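Local atomic coordinates of lysyl oxidase (Pichia pastoris, PDB entry 1W7C), a protein that probably catalyses the oxidative deamination of primary amines, including peptidyl lysine, using copper and a topaquinone cofactor derived from one of its own tyrosines. Residues N120-V131 / A622-F633. Numbering follows the deposited sequence.
Sequences NTNGKSKLPFEV and ALYDPPVNFNAF. With CA (calcium ion), chain E.
With a chi1 of 61°, T121 sets OG1 between its own backbone N and carbonyl carbon, facing the 622-633 loop, while CG2 lies anti to the carbonyl carbon and against A632 and F633. T121 OG1 accepts an almost straight hydrogen bond from N629 N (2.8 Å, 176°). T121 CG2 meets the F633 ring at its edge, 3.7 Å from CE1, and also packs on A632 CB. One residue on, N122 also has its side chain between N and carbonyl carbon (chi1 80°); N122 CB comes 3.3 Å from D625 OD2, and N122 OD1 turns back to accept from K124 N, closing an Asx turn. N120 to G123 form a type I beta turn, and N122 N of this turn donates to P627 O (3.2 Å), tilted from the carbonyl plane. N120 lies alongside P627, its OD1 3.5 Å from the ring's CB, while ND2 is held by K124 O and by E99. The extended K124 chain crosses D625 at about a right angle, and its NZ forms a salt bridge to D625 OD1 (2.7 Å), approaching nearly along the C-O axis. The turn leads into strand 126-128, which pairs with strand 96-103 of what is probably the N2 domain, and so ties it to a loop of the copper amine oxidase catalytic domain between strands 602-606 and 642-654. Farther along, L127 CD1 touches A622 CB and the P627 ring, and V131 CB packs on A622 CB at 3.9 Å; H180 of strand 170-180 also touches V131. At the other end of the loop, N629 OD1 accepts from N631 N in a second Asx turn and from N596 ND2. The 3-10 turn that follows carries F633, whose backbone O binds a calcium ion together with E540, D635, E637 and two waters.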
loop_
_atom_site.group_PDB
_atom_site.type_symbol
_atom_site.label_atom_id
_atom_site.label_comp_id
_atom_site.label_asym_id
_atom_site.label_seq_id
_atom_site.Cartn_x
_atom_site.Cartn_y
_atom_site.Cartn_z
ATOM N N ASN A 120 27.897 22.067 -1.435
ATOM C CA ASN A 120 27.099 23.113 -0.828
ATOM C C ASN A 120 26.720 24.118 -1.874
ATOM O O ASN A 120 27.591 24.762 -2.469
ATOM C CB ASN A 120 27.864 23.784 0.302
ATOM C CG ASN A 120 28.039 22.867 1.498
ATOM O OD1 ASN A 120 27.218 21.976 1.726
ATOM N ND2 ASN A 120 29.126 23.075 2.270
ATOM N N THR A 121 25.422 24.270 -2.128
ATOM C CA THR A 121 24.967 25.191 -3.133
ATOM C C THR A 121 25.308 26.635 -2.804
ATOM O O THR A 121 25.415 27.463 -3.702
ATOM C CB THR A 121 23.454 25.094 -3.372
ATOM O OG1 THR A 121 22.751 25.404 -2.170
ATOM C CG2 THR A 121 23.015 23.713 -3.813
ATOM N N ASN A 122 25.523 26.935 -1.533
ATOM C CA ASN A 122 25.829 28.307 -1.133
ATOM C C ASN A 122 27.312 28.659 -1.277
ATOM O O ASN A 122 27.711 29.781 -1.004
ATOM C CB ASN A 122 25.303 28.602 0.280
ATOM C CG ASN A 122 26.201 28.069 1.400
ATOM O OD1 ASN A 122 27.151 27.343 1.167
ATOM N ND2 ASN A 122 25.865 28.426 2.626
ATOM N N GLY A 123 28.099 27.701 -1.752
ATOM C CA GLY A 123 29.507 27.893 -2.074
ATOM C C GLY A 123 30.452 28.077 -0.903
ATOM O O GLY A 123 31.608 28.465 -1.097
ATOM N N LYS A 124 29.978 27.790 0.303
ATOM C CA LYS A 124 30.743 28.035 1.519
ATOM C C LYS A 124 31.142 26.734 2.204
ATOM O O LYS A 124 30.345 25.803 2.300
ATOM C CB LYS A 124 29.920 28.871 2.495
ATOM C CG LYS A 124 29.577 30.243 1.953
ATOM C CD LYS A 124 28.616 31.023 2.820
ATOM C CE LYS A 124 28.215 32.294 2.143
ATOM N NZ LYS A 124 27.229 33.038 2.947
ATOM N N SER A 125 32.374 26.689 2.699
ATOM C CA SER A 125 32.818 25.674 3.625
ATOM C C SER A 125 32.512 26.016 5.071
ATOM O O SER A 125 32.464 25.097 5.898
ATOM C CB SER A 125 34.312 25.406 3.471
ATOM O OG SER A 125 35.047 26.614 3.670
ATOM N N LYS A 126 32.359 27.296 5.379
ATOM C CA LYS A 126 32.195 27.773 6.735
ATOM C C LYS A 126 30.703 28.065 7.025
ATOM O O LYS A 126 30.025 28.771 6.273
ATOM C CB LYS A 126 32.990 29.095 6.913
ATOM C CG LYS A 126 34.504 28.882 6.820
ATOM C CD LYS A 126 35.294 30.200 6.987
ATOM C CE LYS A 126 36.792 30.006 6.904
ATOM N NZ LYS A 126 37.238 29.572 5.569
ATOM N N LEU A 127 30.254 27.544 8.161
ATOM C CA LEU A 127 28.913 27.773 8.687
ATOM C C LEU A 127 29.037 28.674 9.906
ATOM O O LEU A 127 29.641 28.260 10.891
ATOM C CB LEU A 127 28.275 26.431 9.061
ATOM C CG LEU A 127 26.896 26.443 9.737
ATOM C CD1 LEU A 127 25.838 26.745 8.692
ATOM C CD2 LEU A 127 26.629 25.126 10.410
ATOM N N PRO A 128 28.510 29.901 9.859
ATOM C CA PRO A 128 28.663 30.832 10.988
ATOM C C PRO A 128 28.086 30.292 12.300
ATOM O O PRO A 128 27.058 29.604 12.313
ATOM C CB PRO A 128 27.868 32.051 10.527
ATOM C CG PRO A 128 27.891 31.986 9.066
ATOM C CD PRO A 128 27.779 30.520 8.731
ATOM N N PHE A 129 28.704 30.680 13.411
ATOM C CA PHE A 129 28.244 30.291 14.731
ATOM C C PHE A 129 26.735 30.496 14.920
ATOM O O PHE A 129 26.058 29.626 15.456
ATOM C CB PHE A 129 29.000 31.092 15.802
ATOM C CG PHE A 129 28.583 30.740 17.206
ATOM C CD1 PHE A 129 29.132 29.635 17.847
ATOM C CD2 PHE A 129 27.625 31.503 17.878
ATOM C CE1 PHE A 129 28.750 29.305 19.105
ATOM C CE2 PHE A 129 27.253 31.173 19.154
ATOM C CZ PHE A 129 27.813 30.072 19.768
ATOM N N GLU A 130 26.218 31.667 14.537
ATOM C CA GLU A 130 24.807 31.975 14.785
ATOM C C GLU A 130 23.847 30.942 14.207
ATOM O O GLU A 130 22.804 30.725 14.798
ATOM C CB GLU A 130 24.400 33.357 14.299
ATOM C CG GLU A 130 25.015 34.521 15.079
ATOM C CD GLU A 130 24.894 34.398 16.599
ATOM O OE1 GLU A 130 25.883 34.664 17.297
ATOM O OE2 GLU A 130 23.787 34.092 17.101
ATOM N N VAL A 131 24.212 30.330 13.079
ATOM C CA VAL A 131 23.373 29.337 12.395
ATOM C C VAL A 131 24.024 27.944 12.488
ATOM O O VAL A 131 23.782 27.054 11.680
ATOM C CB VAL A 131 23.084 29.729 10.922
ATOM C CG1 VAL A 131 22.236 30.971 10.845
ATOM C CG2 VAL A 131 24.349 29.887 10.104
ATOM N N ALA A 622 20.211 27.250 9.623
ATOM C CA ALA A 622 20.630 28.238 8.627
ATOM C C ALA A 622 19.438 28.562 7.734
ATOM O O ALA A 622 19.295 28.064 6.611
ATOM C CB ALA A 622 21.822 27.701 7.828
ATOM N N LEU A 623 18.528 29.374 8.276
ATOM C CA LEU A 623 17.170 29.433 7.760
ATOM C C LEU A 623 17.073 30.017 6.351
ATOM O O LEU A 623 16.222 29.607 5.577
ATOM C CB LEU A 623 16.286 30.246 8.705
ATOM C CG LEU A 623 16.118 29.731 10.142
ATOM C CD1 LEU A 623 15.269 30.705 10.969
ATOM C CD2 LEU A 623 15.545 28.294 10.184
ATOM N N TYR A 624 17.929 30.993 6.041
ATOM C CA TYR A 624 17.874 31.733 4.792
ATOM C C TYR A 624 19.015 31.387 3.818
ATOM O O TYR A 624 18.854 31.491 2.598
ATOM C CB TYR A 624 17.782 33.256 5.057
ATOM C CG TYR A 624 16.499 33.577 5.779
ATOM C CD1 TYR A 624 16.465 33.644 7.174
ATOM C CD2 TYR A 624 15.312 33.703 5.090
ATOM C CE1 TYR A 624 15.280 33.856 7.855
ATOM C CE2 TYR A 624 14.106 33.941 5.765
ATOM C CZ TYR A 624 14.098 34.022 7.147
ATOM O OH TYR A 624 12.908 34.207 7.826
ATOM N N ASP A 625 20.162 30.992 4.369
ATOM C CA ASP A 625 21.359 30.660 3.600
ATOM C C ASP A 625 21.936 29.295 3.974
ATOM O O ASP A 625 23.100 29.196 4.367
ATOM C CB ASP A 625 22.426 31.770 3.781
ATOM C CG ASP A 625 23.602 31.601 2.863
ATOM O OD1 ASP A 625 24.697 32.104 3.197
ATOM O OD2 ASP A 625 23.518 30.998 1.781
ATOM N N PRO A 626 21.134 28.235 3.854
ATOM C CA PRO A 626 21.629 26.901 4.193
ATOM C C PRO A 626 22.733 26.424 3.265
ATOM O O PRO A 626 22.788 26.855 2.110
ATOM C CB PRO A 626 20.390 26.026 4.042
ATOM C CG PRO A 626 19.600 26.719 2.992
ATOM C CD PRO A 626 19.742 28.195 3.367
ATOM N N PRO A 627 23.606 25.569 3.766
ATOM C CA PRO A 627 24.611 24.924 2.916
ATOM C C PRO A 627 24.041 24.394 1.617
ATOM O O PRO A 627 24.629 24.676 0.553
ATOM C CB PRO A 627 25.210 23.859 3.821
ATOM C CG PRO A 627 25.110 24.460 5.180
ATOM C CD PRO A 627 23.762 25.179 5.181
ATOM N N VAL A 628 22.903 23.697 1.683
ATOM C CA VAL A 628 22.186 23.268 0.494
ATOM C C VAL A 628 20.792 23.886 0.482
ATOM O O VAL A 628 19.970 23.649 1.399
ATOM C CB VAL A 628 22.091 21.737 0.418
ATOM C CG1 VAL A 628 21.117 21.325 -0.704
ATOM C CG2 VAL A 628 23.460 21.123 0.162
ATOM N N ASN A 629 20.544 24.667 -0.565
ATOM C CA ASN A 629 19.210 25.088 -0.921
ATOM C C ASN A 629 18.818 24.255 -2.129
ATOM O O ASN A 629 19.368 24.431 -3.200
ATOM C CB ASN A 629 19.174 26.570 -1.221
ATOM C CG ASN A 629 17.761 27.063 -1.523
ATOM O OD1 ASN A 629 16.930 26.299 -2.031
ATOM N ND2 ASN A 629 17.484 28.332 -1.225
ATOM N N PHE A 630 17.893 23.319 -1.923
ATOM C CA PHE A 630 17.517 22.372 -2.964
ATOM C C PHE A 630 17.071 23.081 -4.250
ATOM O O PHE A 630 17.246 22.557 -5.328
ATOM C CB PHE A 630 16.431 21.450 -2.447
ATOM C CG PHE A 630 15.907 20.469 -3.468
ATOM C CD1 PHE A 630 16.606 19.312 -3.744
ATOM C CD2 PHE A 630 14.743 20.732 -4.171
ATOM C CE1 PHE A 630 16.139 18.384 -4.661
ATOM C CE2 PHE A 630 14.265 19.800 -5.099
ATOM C CZ PHE A 630 14.985 18.655 -5.362
ATOM N N ASN A 631 16.431 24.247 -4.123
ATOM C CA ASN A 631 15.938 24.927 -5.286
ATOM C C ASN A 631 17.051 25.347 -6.246
ATOM O O ASN A 631 16.780 25.567 -7.411
ATOM C CB ASN A 631 15.117 26.156 -4.870
ATOM C CG ASN A 631 13.742 25.798 -4.357
ATOM O OD1 ASN A 631 13.294 24.640 -4.496
ATOM N ND2 ASN A 631 13.080 26.762 -3.712
ATOM N N ALA A 632 18.300 25.411 -5.768
ATOM C CA ALA A 632 19.426 25.723 -6.640
ATOM C C ALA A 632 19.614 24.650 -7.723
ATOM O O ALA A 632 20.212 24.907 -8.770
ATOM C CB ALA A 632 20.701 25.897 -5.833
ATOM N N PHE A 633 19.143 23.419 -7.464
ATOM C CA PHE A 633 19.282 22.350 -8.446
ATOM C C PHE A 633 18.373 22.558 -9.670
ATOM O O PHE A 633 18.604 21.975 -10.720
ATOM C CB PHE A 633 18.847 20.987 -7.880
ATOM C CG PHE A 633 19.626 20.475 -6.688
ATOM C CD1 PHE A 633 20.655 21.198 -6.089
ATOM C CD2 PHE A 633 19.305 19.216 -6.168
ATOM C CE1 PHE A 633 21.321 20.643 -4.957
ATOM C CE2 PHE A 633 19.969 18.696 -5.053
ATOM C CZ PHE A 633 21.010 19.405 -4.483
HETATM CA CA CA E . 19.868 21.573 -12.659
HETATM O O HOH W 1 21.013 19.657 -11.775
HETATM O O HOH W 2 21.708 22.583 -11.458
#